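Local coordinates for protein ferritin (Pseudo-nitzschia multiseries, PDB 4IWK) that oxidises ferrous iron with dioxygen at a di-iron ferroxidase centre and probably stores the ferric product as a mineral core kept soluble inside a 24-subunit shell, at residues F17-V22 with A47-H52. Residues are numbered along the deposited sequence; the frame is centred on the assembly and turned at random.
Sequences FTASQV and AEEREH. With FE (Fe (III) ion), chain G; FE (Fe (III) ion), chain I.
Glu49 meets Ser20 and Ala19 along its whole aliphatic length before its carboxylate turns to metal. Its CB sits against the Ser20 backbone, 3.7 Å from Ser20 N, where helices 3-32 and 36-62 run antiparallel with the axes of the two segments 7.7 Å apart. CG lies beside the Ala19 methyl, and a bend at chi2 (-72°) carries the chain on past it, with Ala19 CB 3.9 Å from Glu49 CD. The carboxylate then bridges two ferric ions: OE1 binds the iron of chain G and OE2 that of chain I, each at 2.1 Å. A water links the same two ions, and His52 ND1 and Glu16 complete the protein ligands of the first; Glu95 and Glu131 join Glu49 on the second.

On the flank of Glu49, the Ser20 hydroxyl reaches over Arg50 CB at 3.9 Å from OG, but its hydrogen bond goes to Ser46 O. Phe17 presents its ring edge to the Arg50 backbone, with CE1 3.6 Å from Arg50 O in the plane of the ring. Arg50 itself, CG anti to the backbone N (chi1 -176°), runs extended from CG to NE, then turns its guanidinium so that NH2 hydrogen-bonds Ser46 OG of a neighbouring subunit. Small residues facing a bridging glutamate, inside the ferritin four-helix bundle, make up one wall of the di-iron ferroxidase centre.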
loop_
_atom_site.group_PDB
_atom_site.type_symbol
_atom_site.label_atom_id
_atom_site.label_comp_id
_atom_site.label_asym_id
_atom_site.label_seq_id
_atom_site.Cartn_x
_atom_site.Cartn_y
_atom_site.Cartn_z
ATOM N N PHE A 17 -21.342 -9.315 45.295
ATOM C CA PHE A 17 -22.565 -8.696 44.758
ATOM C C PHE A 17 -23.128 -7.599 45.669
ATOM O O PHE A 17 -23.678 -6.593 45.139
ATOM C CB PHE A 17 -23.659 -9.750 44.486
ATOM C CG PHE A 17 -23.330 -10.717 43.392
ATOM C CD1 PHE A 17 -22.377 -10.435 42.386
ATOM C CD2 PHE A 17 -24.027 -11.926 43.347
ATOM C CE1 PHE A 17 -22.123 -11.347 41.356
ATOM C CE2 PHE A 17 -23.777 -12.836 42.309
ATOM C CZ PHE A 17 -22.851 -12.515 41.281
ATOM N N THR A 18 -22.904 -7.719 46.987
ATOM C CA THR A 18 -23.262 -6.665 47.952
ATOM C C THR A 18 -22.447 -5.429 47.629
ATOM O O THR A 18 -22.988 -4.308 47.531
ATOM C CB THR A 18 -22.977 -7.155 49.383
ATOM O OG1 THR A 18 -23.840 -8.274 49.639
ATOM C CG2 THR A 18 -23.224 -6.081 50.417
ATOM N N ALA A 19 -21.158 -5.639 47.397
ATOM C CA ALA A 19 -20.307 -4.500 47.048
ATOM C C ALA A 19 -20.675 -3.885 45.710
ATOM O O ALA A 19 -20.707 -2.702 45.616
ATOM C CB ALA A 19 -18.854 -4.934 46.980
ATOM N N SER A 20 -21.080 -4.694 44.752
ATOM C CA SER A 20 -21.551 -4.120 43.481
ATOM C C SER A 20 -22.717 -3.150 43.709
ATOM O O SER A 20 -22.782 -2.066 43.098
ATOM C CB SER A 20 -21.967 -5.276 42.577
ATOM O OG SER A 20 -22.389 -4.724 41.334
ATOM N N GLN A 21 -23.643 -3.572 44.589
ATOM C CA GLN A 21 -24.847 -2.735 44.847
ATOM C C GLN A 21 -24.482 -1.505 45.637
ATOM O O GLN A 21 -25.076 -0.412 45.457
ATOM C CB GLN A 21 -25.937 -3.562 45.637
ATOM C CG GLN A 21 -26.630 -4.576 44.740
ATOM C CD GLN A 21 -27.527 -3.796 43.715
ATOM O OE1 GLN A 21 -27.031 -3.547 42.611
ATOM N NE2 GLN A 21 -28.750 -3.403 44.098
ATOM N N VAL A 22 -23.528 -1.629 46.591
ATOM C CA VAL A 22 -23.088 -0.443 47.312
ATOM C C VAL A 22 -22.417 0.601 46.351
ATOM O O VAL A 22 -22.675 1.842 46.435
ATOM C CB VAL A 22 -22.135 -0.853 48.450
ATOM C CG1 VAL A 22 -21.535 0.440 49.104
ATOM C CG2 VAL A 22 -22.934 -1.670 49.547
ATOM N N ALA A 47 -19.633 -2.584 38.235
ATOM C CA ALA A 47 -19.570 -3.672 37.237
ATOM C C ALA A 47 -18.394 -4.593 37.583
ATOM O O ALA A 47 -18.543 -5.825 37.394
ATOM C CB ALA A 47 -19.336 -3.044 35.838
ATOM N N GLU A 48 -17.271 -4.048 38.045
ATOM C CA GLU A 48 -16.055 -4.879 38.327
ATOM C C GLU A 48 -16.392 -5.816 39.487
ATOM O O GLU A 48 -16.035 -6.982 39.444
ATOM C CB GLU A 48 -14.906 -3.946 38.627
ATOM C CG GLU A 48 -13.631 -4.722 38.786
ATOM C CD GLU A 48 -12.604 -3.815 39.373
ATOM O OE1 GLU A 48 -12.037 -2.983 38.586
ATOM O OE2 GLU A 48 -12.479 -3.871 40.636
ATOM N N GLU A 49 -17.074 -5.329 40.534
ATOM C CA GLU A 49 -17.363 -6.271 41.656
ATOM C C GLU A 49 -18.344 -7.329 41.196
ATOM O O GLU A 49 -18.223 -8.499 41.652
ATOM C CB GLU A 49 -18.065 -5.480 42.790
ATOM C CG GLU A 49 -17.199 -4.417 43.412
ATOM C CD GLU A 49 -16.116 -4.994 44.270
ATOM O OE1 GLU A 49 -16.051 -6.214 44.322
ATOM O OE2 GLU A 49 -15.527 -4.253 45.047
ATOM N N ARG A 50 -19.306 -7.015 40.336
ATOM C CA ARG A 50 -20.118 -8.125 39.817
ATOM C C ARG A 50 -19.243 -9.116 39.025
ATOM O O ARG A 50 -19.430 -10.329 39.220
ATOM C CB ARG A 50 -21.188 -7.493 38.883
ATOM C CG ARG A 50 -22.134 -8.598 38.375
ATOM C CD ARG A 50 -23.356 -7.944 37.716
ATOM N NE ARG A 50 -24.255 -9.040 37.174
ATOM C CZ ARG A 50 -23.976 -9.504 35.954
ATOM N NH1 ARG A 50 -22.916 -9.042 35.326
ATOM N NH2 ARG A 50 -24.633 -10.494 35.398
ATOM N N GLU A 51 -18.289 -8.624 38.201
ATOM C CA GLU A 51 -17.341 -9.602 37.574
ATOM C C GLU A 51 -16.578 -10.469 38.576
ATOM O O GLU A 51 -16.451 -11.694 38.292
ATOM C CB GLU A 51 -16.349 -8.901 36.620
ATOM C CG GLU A 51 -17.033 -8.213 35.453
ATOM C CD GLU A 51 -17.787 -9.220 34.564
ATOM O OE1 GLU A 51 -17.379 -10.420 34.436
ATOM O OE2 GLU A 51 -18.872 -8.884 34.068
ATOM N N HIS A 52 -16.144 -9.893 39.728
ATOM C CA HIS A 52 -15.519 -10.750 40.730
ATOM C C HIS A 52 -16.468 -11.851 41.180
ATOM O O HIS A 52 -16.092 -13.071 41.275
ATOM C CB HIS A 52 -15.124 -9.975 41.965
ATOM C CG HIS A 52 -14.091 -8.967 41.686
ATOM N ND1 HIS A 52 -13.770 -7.949 42.566
ATOM C CD2 HIS A 52 -13.319 -8.790 40.566
ATOM C CE1 HIS A 52 -12.852 -7.181 42.003
ATOM N NE2 HIS A 52 -12.561 -7.656 40.804
HETATM FE FE FE G . -14.469 -7.459 44.859
HETATM FE FE FE I . -13.444 -3.985 44.858
HETATM O O HOH W 1 -13.175 -8.654 45.938
HETATM O O HOH W 2 -13.137 -5.848 45.193
HETATM O O HOH W 3 -13.494 -3.546 43.086
#